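Local coordinates for protein methyltransferase type 12 (Clostridium thermocellum, PDB 3JWG) that probably methylates the 2'-hydroxyl of the 3'-terminal nucleotide of small RNAs, using S-adenosyl-L-methionine, through the methyltransferase domain that forms this chain, at residues Ser64-Ala69 / Ile86-Ser91; Phe130-Thr135 / Tyr182-Arg187; Glu110-Leu115 / Phe164-Lys169. One frame throughout, in Å; residues are numbered along the deposited sequence.

How the interactions relate
Interaction 1 comes first along the chain. It brings helix 63-73 onto strand 86-90, an outermost strand of the sheet, and closes the 16-residue connection between its segments. Next, 110-115 opens interaction 3, and 130-135 opens interaction 2. Segment 164-169 then closes interaction 3, joining the loop after strand 105-109 to the start of helix 168-182. Segment 182-187 closes interaction 2. It joins the C-terminal end of helix 117-131 to the turn where strand 184-191 takes over from the preceding helix. Interactions 2 and 3 therefore cross, while interaction 1 stands in series before both. Interactions 1 and 2 reach the two outermost strands of the sheet, with centres about 25 Å apart.

Interaction 1 (Ser64-Ala69 / Ile86-Ser91); sequences SVLERA and ISLFQS
In Leu66, chi1 of -73° sets CG anti to the carbonyl carbon, and chi2 of 172° then carries CD1 to strand 86-90, where it meets Gln90. Leu66 CD1 lies 3.6 Å from Gln90 CB. The glutamine chain runs on from there, with CG anti to its backbone N and extended beyond. The same leucine methyl rests on the backbone where Phe89 passes into Gln90. Leu66 CD1 is 3.4 Å from both Phe89 O and Gln90 N. This one methyl thus packs on a peptide unit and on a side-chain carbon. The other branch, Leu66 CD2, faces Leu88 CD2 at a looser 4.4 Å. One turn further along the helix, Ala69 CB approaches Leu88 CD1 at 4.5 Å. Leu88 therefore offers one methyl to each of the two helix residues. No hydrogen bond crosses between the segments, so the contact is held by apolar packing. The helix and strand axes run nearly antiparallel, at 163°, with a closest approach of 8.8 Å. Around them, Leu66 also touches Cys38 and Asp60, and Leu88 touches Leu44 of helix 42-48. Strand 86-90 pairs in parallel with strand 55-60, which precedes helix 63-73. The helix comes between the two strands along the chain and packs on the sheet, as in the beta-alpha-beta crossover of the Rossmann-like methyltransferase fold.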
loop_
_atom_site.group_PDB
_atom_site.type_symbol
_atom_site.label_atom_id
_atom_site.label_comp_id
_atom_site.label_asym_id
_atom_site.label_seq_id
_atom_site.Cartn_x
_atom_site.Cartn_y
_atom_site.Cartn_z
ATOM N N SER A 64 -6.309 15.213 -9.234
ATOM C CA SER A 64 -7.498 14.668 -9.876
ATOM C C SER A 64 -7.965 13.368 -9.222
ATOM O O SER A 64 -9.161 13.166 -9.000
ATOM C CB SER A 64 -7.217 14.422 -11.358
ATOM O OG SER A 64 -8.347 13.850 -11.986
ATOM N N VAL A 65 -7.019 12.486 -8.924
ATOM C CA VAL A 65 -7.344 11.210 -8.296
ATOM C C VAL A 65 -7.978 11.423 -6.927
ATOM O O VAL A 65 -9.016 10.839 -6.615
ATOM C CB VAL A 65 -6.088 10.334 -8.122
ATOM C CG1 VAL A 65 -6.465 9.019 -7.454
ATOM C CG2 VAL A 65 -5.440 10.075 -9.477
ATOM N N LEU A 66 -7.347 12.259 -6.110
ATOM C CA LEU A 66 -7.858 12.544 -4.777
ATOM C C LEU A 66 -9.267 13.109 -4.838
ATOM O O LEU A 66 -10.088 12.848 -3.958
ATOM C CB LEU A 66 -6.926 13.516 -4.050
ATOM C CG LEU A 66 -5.600 12.894 -3.604
ATOM C CD1 LEU A 66 -4.672 13.969 -3.073
ATOM C CD2 LEU A 66 -5.871 11.840 -2.535
ATOM N N GLU A 67 -9.547 13.873 -5.891
ATOM C CA GLU A 67 -10.863 14.470 -6.078
ATOM C C GLU A 67 -11.871 13.364 -6.382
ATOM O O GLU A 67 -13.024 13.415 -5.958
ATOM C CB GLU A 67 -10.816 15.473 -7.233
ATOM C CG GLU A 67 -11.805 16.613 -7.097
ATOM C CD GLU A 67 -11.620 17.386 -5.804
ATOM O OE1 GLU A 67 -10.476 17.799 -5.513
ATOM O OE2 GLU A 67 -12.618 17.586 -5.078
ATOM N N ARG A 68 -11.423 12.354 -7.117
ATOM C CA ARG A 68 -12.275 11.227 -7.460
ATOM C C ARG A 68 -12.498 10.386 -6.212
ATOM O O ARG A 68 -13.590 9.867 -5.990
ATOM C CB ARG A 68 -11.611 10.369 -8.536
ATOM C CG ARG A 68 -11.354 11.099 -9.836
ATOM C CD ARG A 68 -10.411 10.296 -10.713
ATOM N NE ARG A 68 -10.107 10.979 -11.965
ATOM C CZ ARG A 68 -9.182 10.570 -12.827
ATOM N NH1 ARG A 68 -8.468 9.483 -12.566
ATOM N NH2 ARG A 68 -8.973 11.246 -13.950
ATOM N N ALA A 69 -11.453 10.252 -5.402
ATOM C CA ALA A 69 -11.546 9.474 -4.175
ATOM C C ALA A 69 -12.606 10.075 -3.262
ATOM O O ALA A 69 -13.513 9.377 -2.814
ATOM C CB ALA A 69 -10.193 9.441 -3.464
ATOM N N ILE A 86 -11.344 10.171 8.794
ATOM C CA ILE A 86 -10.621 10.168 7.530
ATOM C C ILE A 86 -10.052 11.502 7.055
ATOM O O ILE A 86 -10.655 12.567 7.232
ATOM C CB ILE A 86 -11.519 9.572 6.423
ATOM C CG1 ILE A 86 -10.714 9.345 5.144
ATOM C CG2 ILE A 86 -12.685 10.499 6.152
ATOM C CD1 ILE A 86 -11.425 8.453 4.146
ATOM N N SER A 87 -8.880 11.416 6.437
ATOM C CA SER A 87 -8.173 12.571 5.906
ATOM C C SER A 87 -7.518 12.212 4.571
ATOM O O SER A 87 -7.077 11.079 4.370
ATOM C CB SER A 87 -7.101 13.022 6.897
ATOM O OG SER A 87 -6.221 13.951 6.297
ATOM N N LEU A 88 -7.463 13.178 3.662
ATOM C CA LEU A 88 -6.851 12.966 2.353
ATOM C C LEU A 88 -6.026 14.185 1.981
ATOM O O LEU A 88 -6.437 15.312 2.247
ATOM C CB LEU A 88 -7.925 12.763 1.279
ATOM C CG LEU A 88 -8.842 11.542 1.323
ATOM C CD1 LEU A 88 -9.999 11.749 0.360
ATOM C CD2 LEU A 88 -8.068 10.296 0.960
ATOM N N PHE A 89 -4.860 13.968 1.381
ATOM C CA PHE A 89 -4.029 15.084 0.946
ATOM C C PHE A 89 -3.066 14.666 -0.156
ATOM O O PHE A 89 -2.758 13.482 -0.317
ATOM C CB PHE A 89 -3.282 15.721 2.133
ATOM C CG PHE A 89 -2.153 14.899 2.685
ATOM C CD1 PHE A 89 -0.869 15.009 2.156
ATOM C CD2 PHE A 89 -2.357 14.064 3.781
ATOM C CE1 PHE A 89 0.197 14.305 2.715
ATOM C CE2 PHE A 89 -1.301 13.355 4.348
ATOM C CZ PHE A 89 -0.020 13.476 3.816
ATOM N N GLN A 90 -2.611 15.646 -0.928
ATOM C CA GLN A 90 -1.708 15.394 -2.041
ATOM C C GLN A 90 -0.249 15.465 -1.626
ATOM O O GLN A 90 0.129 16.249 -0.753
ATOM C CB GLN A 90 -1.990 16.395 -3.170
ATOM C CG GLN A 90 -1.260 16.103 -4.474
ATOM C CD GLN A 90 -1.715 16.995 -5.620
ATOM O OE1 GLN A 90 -1.273 16.835 -6.760
ATOM N NE2 GLN A 90 -2.603 17.939 -5.322
ATOM N N SER A 91 0.568 14.624 -2.251
ATOM C CA SER A 91 1.995 14.586 -1.974
ATOM C C SER A 91 2.735 13.886 -3.102
ATOM O O SER A 91 2.204 12.968 -3.725
ATOM C CB SER A 91 2.284 13.853 -0.665
ATOM O OG SER A 91 3.686 13.720 -0.478
#

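Interaction 2 (Phe130-Thr135 / Tyr182-Arg187); sequences FTRPQT and YGYSVR
Tyr184, Arg132 and Tyr182 carry this contact. The guanidinium of Arg132 grips the backbone carbonyl of Tyr182 end-on with two nitrogens. NH1 of Arg132 lies 2.9 Å from Tyr182 O, and NH2 of Arg132 lies 3.0 Å from the same oxygen. Both bonds are bent, with N-H...O angles of 146° and 140°, because one oxygen is shared by two N-H groups. Tyr182 O sits near the guanidinium plane. The Arg132 chain, extended from CG to NE, carries the guanidinium across to it. NH1 has a further hydrogen bond to Phe128 O, in the last turns of helix 117-131. The Tyr184 ring stands nearly perpendicular to the guanidinium, at 84°, and Tyr184 CE2 is 3.8 Å from Arg132 NH1. At the far end of the ring, Tyr184 OH donates to Pro133 O at 2.7 Å. Phe128 meets the same ring edge-to-face. A Schellman motif at Gly183 ends helix 168-182. The guanidinium therefore joins backbone carbonyls from the C-terminal ends of two helices. Its positive charge probably suits the partial negative charge expected there, while the tyrosine hydroxyl satisfies a carbonyl in the turn that leads into strand 135-141.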
loop_
_atom_site.group_PDB
_atom_site.type_symbol
_atom_site.label_atom_id
_atom_site.label_comp_id
_atom_site.label_asym_id
_atom_site.label_seq_id
_atom_site.Cartn_x
_atom_site.Cartn_y
_atom_site.Cartn_z
ATOM N N PHE A 130 11.220 8.447 7.094
ATOM C CA PHE A 130 10.349 9.566 7.448
ATOM C C PHE A 130 9.079 9.100 8.169
ATOM O O PHE A 130 8.831 9.467 9.318
ATOM C CB PHE A 130 9.958 10.352 6.191
ATOM C CG PHE A 130 11.130 10.946 5.443
ATOM C CD1 PHE A 130 10.945 11.509 4.183
ATOM C CD2 PHE A 130 12.408 10.963 6.002
ATOM C CE1 PHE A 130 12.011 12.083 3.486
ATOM C CE2 PHE A 130 13.484 11.538 5.311
ATOM C CZ PHE A 130 13.282 12.096 4.053
ATOM N N THR A 131 8.279 8.285 7.497
ATOM C CA THR A 131 7.040 7.791 8.083
ATOM C C THR A 131 7.382 6.798 9.199
ATOM O O THR A 131 6.879 6.906 10.316
ATOM C CB THR A 131 6.185 7.142 6.989
ATOM O OG1 THR A 131 6.157 8.022 5.858
ATOM C CG2 THR A 131 4.760 6.922 7.466
ATOM N N ARG A 132 8.245 5.841 8.877
ATOM C CA ARG A 132 8.723 4.843 9.833
ATOM C C ARG A 132 7.692 4.323 10.841
ATOM O O ARG A 132 7.877 4.462 12.054
ATOM C CB ARG A 132 9.932 5.432 10.579
ATOM C CG ARG A 132 10.835 4.427 11.271
ATOM C CD ARG A 132 12.131 5.107 11.730
ATOM N NE ARG A 132 13.080 4.162 12.317
ATOM C CZ ARG A 132 13.804 3.283 11.627
ATOM N NH1 ARG A 132 13.708 3.214 10.301
ATOM N NH2 ARG A 132 14.616 2.452 12.269
ATOM N N PRO A 133 6.600 3.703 10.358
ATOM C CA PRO A 133 5.575 3.175 11.267
ATOM C C PRO A 133 5.981 1.796 11.803
ATOM O O PRO A 133 6.903 1.167 11.281
ATOM C CB PRO A 133 4.332 3.113 10.379
ATOM C CG PRO A 133 4.928 2.692 9.048
ATOM C CD PRO A 133 6.181 3.560 8.948
ATOM N N GLN A 134 5.296 1.333 12.846
ATOM C CA GLN A 134 5.606 0.033 13.428
ATOM C C GLN A 134 5.443 -1.073 12.383
ATOM O O GLN A 134 6.203 -2.040 12.367
ATOM C CB GLN A 134 4.692 -0.243 14.620
ATOM C CG GLN A 134 4.848 -1.644 15.185
ATOM C CD GLN A 134 6.225 -1.897 15.770
ATOM O OE1 GLN A 134 6.674 -3.041 15.845
ATOM N NE2 GLN A 134 6.894 -0.835 16.203
ATOM N N THR A 135 4.457 -0.920 11.508
ATOM C CA THR A 135 4.207 -1.908 10.455
ATOM C C THR A 135 4.086 -1.262 9.076
ATOM O O THR A 135 3.446 -0.224 8.924
ATOM C CB THR A 135 2.893 -2.679 10.711
ATOM O OG1 THR A 135 2.945 -3.308 11.999
ATOM C CG2 THR A 135 2.674 -3.746 9.630
ATOM N N TYR A 182 17.014 -0.182 6.779
ATOM C CA TYR A 182 16.255 0.671 7.688
ATOM C C TYR A 182 15.888 0.104 9.063
ATOM O O TYR A 182 15.140 0.728 9.814
ATOM C CB TYR A 182 14.996 1.165 6.974
ATOM C CG TYR A 182 15.301 2.138 5.857
ATOM C CD1 TYR A 182 15.718 3.438 6.136
ATOM C CD2 TYR A 182 15.202 1.753 4.520
ATOM C CE1 TYR A 182 16.029 4.330 5.118
ATOM C CE2 TYR A 182 15.512 2.638 3.489
ATOM C CZ TYR A 182 15.923 3.925 3.796
ATOM O OH TYR A 182 16.221 4.808 2.785
ATOM N N GLY A 183 16.405 -1.070 9.403
ATOM C CA GLY A 183 16.108 -1.624 10.715
ATOM C C GLY A 183 14.737 -2.247 10.887
ATOM O O GLY A 183 14.122 -2.140 11.953
ATOM N N TYR A 184 14.258 -2.903 9.838
ATOM C CA TYR A 184 12.966 -3.575 9.866
ATOM C C TYR A 184 13.209 -5.052 9.589
ATOM O O TYR A 184 14.238 -5.426 9.029
ATOM C CB TYR A 184 12.042 -3.046 8.757
ATOM C CG TYR A 184 11.275 -1.779 9.071
ATOM C CD1 TYR A 184 9.941 -1.832 9.471
ATOM C CD2 TYR A 184 11.878 -0.531 8.951
ATOM C CE1 TYR A 184 9.218 -0.670 9.742
ATOM C CE2 TYR A 184 11.166 0.645 9.221
ATOM C CZ TYR A 184 9.838 0.567 9.615
ATOM O OH TYR A 184 9.130 1.722 9.869
ATOM N N SER A 185 12.256 -5.880 9.992
ATOM C CA SER A 185 12.315 -7.300 9.702
ATOM C C SER A 185 11.158 -7.436 8.705
ATOM O O SER A 185 10.212 -6.638 8.735
ATOM C CB SER A 185 12.066 -8.128 10.971
ATOM O OG SER A 185 10.817 -7.814 11.551
ATOM N N VAL A 186 11.220 -8.413 7.809
ATOM C CA VAL A 186 10.144 -8.555 6.835
ATOM C C VAL A 186 9.762 -10.008 6.580
ATOM O O VAL A 186 10.599 -10.909 6.673
ATOM C CB VAL A 186 10.529 -7.850 5.488
ATOM C CG1 VAL A 186 11.722 -8.535 4.853
ATOM C CG2 VAL A 186 9.338 -7.838 4.536
ATOM N N ARG A 187 8.482 -10.230 6.298
ATOM C CA ARG A 187 7.970 -11.565 6.006
ATOM C C ARG A 187 7.117 -11.430 4.753
ATOM O O ARG A 187 6.605 -10.344 4.459
ATOM C CB ARG A 187 7.141 -12.116 7.180
ATOM C CG ARG A 187 5.782 -11.467 7.393
ATOM C CD ARG A 187 5.159 -11.962 8.701
ATOM N NE ARG A 187 3.799 -11.466 8.916
ATOM C CZ ARG A 187 2.709 -11.980 8.357
ATOM N NH1 ARG A 187 2.806 -13.018 7.538
ATOM N NH2 ARG A 187 1.512 -11.458 8.622
#

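Interaction 3 (Glu110-Leu115 / Phe164-Lys169); sequences EVIEHL and FEWTRK
Trp166 packs against Ile112 and Glu113, joining the loop after strand 105-109 of the Rossmann-like methyltransferase fold to the start of helix 168-182. The Trp166 CB points toward that loop. CG is anti to the carbonyl carbon (chi1 -60°). From there the indole lies alongside residues 112 and 113 of the 3-10 turn. On the five-membered ring, Trp166 NE1 lies 3.8 Å from Glu113 CA. On the six-membered ring, Trp166 CZ2 comes to 3.7 Å from Ile112 O. Further out, CZ3 and CH2 take the tip of isoleucine. Ile112 CD1 is 3.6 Å from Trp166 CZ3 and sits over one face, offset toward the rim. This is a CH-pi contact, 24° off the ring normal. The Ile112 chi2 of 173° carries CD1 out to that face. The two side chains cross at about a right angle. Trp174 meets the indole edge-to-face, and Leu120 and Phe171 also touch it. Beside the indole, Glu113 CB is 3.7 Å from Phe164 O. The Glu113 chain bends at chi2, and OE1 bonds to Thr140 OG1. Just before the loop is Ile109, which binds the magnesium ion. After the tryptophan, Thr167 is the N-cap of helix 168-182. A water at the edge of the indole, in its plane, ties the two segments together. The water accepts from Trp166 NE1 at 3.2 Å and donates to Ile112 O at 2.6 Å and to Leu115 O at 2.7 Å.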
loop_
_atom_site.group_PDB
_atom_site.type_symbol
_atom_site.label_atom_id
_atom_site.label_comp_id
_atom_site.label_asym_id
_atom_site.label_seq_id
_atom_site.Cartn_x
_atom_site.Cartn_y
_atom_site.Cartn_z
ATOM N N GLU A 110 0.061 -1.043 -5.162
ATOM C CA GLU A 110 0.170 -0.603 -6.550
ATOM C C GLU A 110 0.919 0.721 -6.673
ATOM O O GLU A 110 0.451 1.671 -7.310
ATOM C CB GLU A 110 -1.225 -0.497 -7.167
ATOM C CG GLU A 110 -2.008 -1.799 -7.046
ATOM C CD GLU A 110 -3.349 -1.760 -7.752
ATOM O OE1 GLU A 110 -4.114 -0.791 -7.543
ATOM O OE2 GLU A 110 -3.641 -2.708 -8.509
ATOM N N VAL A 111 2.096 0.769 -6.058
ATOM C CA VAL A 111 2.925 1.961 -6.090
ATOM C C VAL A 111 4.341 1.704 -6.589
ATOM O O VAL A 111 4.748 2.262 -7.607
ATOM C CB VAL A 111 3.061 2.617 -4.681
ATOM C CG1 VAL A 111 4.079 3.748 -4.729
ATOM C CG2 VAL A 111 1.719 3.155 -4.204
ATOM N N ILE A 112 5.082 0.845 -5.882
ATOM C CA ILE A 112 6.483 0.611 -6.216
ATOM C C ILE A 112 6.789 0.124 -7.618
ATOM O O ILE A 112 7.831 0.475 -8.165
ATOM C CB ILE A 112 7.194 -0.342 -5.198
ATOM C CG1 ILE A 112 6.595 -1.748 -5.259
ATOM C CG2 ILE A 112 7.091 0.225 -3.795
ATOM C CD1 ILE A 112 7.352 -2.753 -4.421
ATOM N N GLU A 113 5.901 -0.673 -8.207
ATOM C CA GLU A 113 6.156 -1.171 -9.555
ATOM C C GLU A 113 6.058 -0.066 -10.615
ATOM O O GLU A 113 6.362 -0.298 -11.779
ATOM C CB GLU A 113 5.192 -2.311 -9.903
ATOM C CG GLU A 113 3.728 -1.904 -9.944
ATOM C CD GLU A 113 3.031 -2.042 -8.599
ATOM O OE1 GLU A 113 3.716 -2.060 -7.552
ATOM O OE2 GLU A 113 1.788 -2.123 -8.596
ATOM N N HIS A 114 5.643 1.134 -10.210
ATOM C CA HIS A 114 5.519 2.260 -11.143
ATOM C C HIS A 114 6.620 3.307 -10.991
ATOM O O HIS A 114 6.666 4.275 -11.746
ATOM C CB HIS A 114 4.172 2.966 -10.951
ATOM C CG HIS A 114 2.990 2.092 -11.209
ATOM N ND1 HIS A 114 2.775 1.471 -12.421
ATOM C CD2 HIS A 114 1.947 1.745 -10.418
ATOM C CE1 HIS A 114 1.650 0.781 -12.364
ATOM N NE2 HIS A 114 1.128 0.930 -11.160
ATOM N N LEU A 115 7.508 3.115 -10.022
ATOM C CA LEU A 115 8.570 4.084 -9.765
ATOM C C LEU A 115 9.907 3.735 -10.405
ATOM O O LEU A 115 10.323 2.583 -10.381
ATOM C CB LEU A 115 8.771 4.231 -8.253
ATOM C CG LEU A 115 7.508 4.520 -7.431
ATOM C CD1 LEU A 115 7.848 4.575 -5.945
ATOM C CD2 LEU A 115 6.899 5.842 -7.888
ATOM N N PHE A 164 6.940 -4.095 -16.316
ATOM C CA PHE A 164 7.371 -3.345 -15.155
ATOM C C PHE A 164 6.965 -3.930 -13.816
ATOM O O PHE A 164 7.262 -3.358 -12.766
ATOM C CB PHE A 164 6.942 -1.888 -15.287
ATOM C CG PHE A 164 7.945 -1.050 -16.023
ATOM C CD1 PHE A 164 7.590 0.164 -16.591
ATOM C CD2 PHE A 164 9.263 -1.484 -16.138
ATOM C CE1 PHE A 164 8.535 0.928 -17.257
ATOM C CE2 PHE A 164 10.210 -0.729 -16.799
ATOM C CZ PHE A 164 9.847 0.475 -17.358
ATOM N N GLU A 165 6.301 -5.080 -13.852
ATOM C CA GLU A 165 5.939 -5.754 -12.613
ATOM C C GLU A 165 7.209 -6.484 -12.183
ATOM O O GLU A 165 8.066 -6.807 -13.014
ATOM C CB GLU A 165 4.809 -6.757 -12.835
ATOM C CG GLU A 165 3.583 -6.123 -13.438
ATOM C CD GLU A 165 2.406 -7.062 -13.535
ATOM O OE1 GLU A 165 2.612 -8.288 -13.670
ATOM O OE2 GLU A 165 1.265 -6.560 -13.497
ATOM N N TRP A 166 7.322 -6.743 -10.889
ATOM C CA TRP A 166 8.493 -7.402 -10.338
ATOM C C TRP A 166 8.261 -8.884 -10.161
ATOM O O TRP A 166 7.141 -9.309 -9.877
ATOM C CB TRP A 166 8.824 -6.806 -8.970
ATOM C CG TRP A 166 9.137 -5.343 -8.965
ATOM C CD1 TRP A 166 8.990 -4.456 -9.999
ATOM C CD2 TRP A 166 9.659 -4.591 -7.861
ATOM N NE1 TRP A 166 9.392 -3.197 -9.605
ATOM C CE2 TRP A 166 9.808 -3.253 -8.297
ATOM C CE3 TRP A 166 10.018 -4.920 -6.547
ATOM C CZ2 TRP A 166 10.302 -2.247 -7.464
ATOM C CZ3 TRP A 166 10.510 -3.917 -5.716
ATOM C CH2 TRP A 166 10.648 -2.594 -6.180
ATOM N N THR A 167 9.324 -9.670 -10.323
ATOM C CA THR A 167 9.226 -11.112 -10.123
ATOM C C THR A 167 9.272 -11.305 -8.610
ATOM O O THR A 167 9.533 -10.358 -7.864
ATOM C CB THR A 167 10.422 -11.878 -10.733
ATOM O OG1 THR A 167 11.640 -11.408 -10.140
ATOM C CG2 THR A 167 10.484 -11.679 -12.258
ATOM N N ARG A 168 9.016 -12.523 -8.154
ATOM C CA ARG A 168 9.053 -12.792 -6.723
ATOM C C ARG A 168 10.462 -12.611 -6.170
ATOM O O ARG A 168 10.645 -12.121 -5.055
ATOM C CB ARG A 168 8.526 -14.202 -6.449
ATOM C CG ARG A 168 7.019 -14.313 -6.648
ATOM C CD ARG A 168 6.557 -15.767 -6.655
ATOM N NE ARG A 168 7.119 -16.503 -7.785
ATOM C CZ ARG A 168 6.935 -17.803 -7.998
ATOM N NH1 ARG A 168 6.201 -18.516 -7.154
ATOM N NH2 ARG A 168 7.484 -18.390 -9.053
ATOM N N LYS A 169 11.464 -12.994 -6.958
ATOM C CA LYS A 169 12.854 -12.858 -6.529
ATOM C C LYS A 169 13.246 -11.383 -6.435
ATOM O O LYS A 169 13.959 -10.965 -5.516
ATOM C CB LYS A 169 13.782 -13.563 -7.519
ATOM C CG LYS A 169 15.255 -13.400 -7.196
ATOM C CD LYS A 169 16.129 -14.019 -8.275
ATOM C CE LYS A 169 17.600 -13.844 -7.944
ATOM N NZ LYS A 169 17.918 -14.471 -6.631
HETATM O O HOH W 1 9.649 -0.005 -10.026
#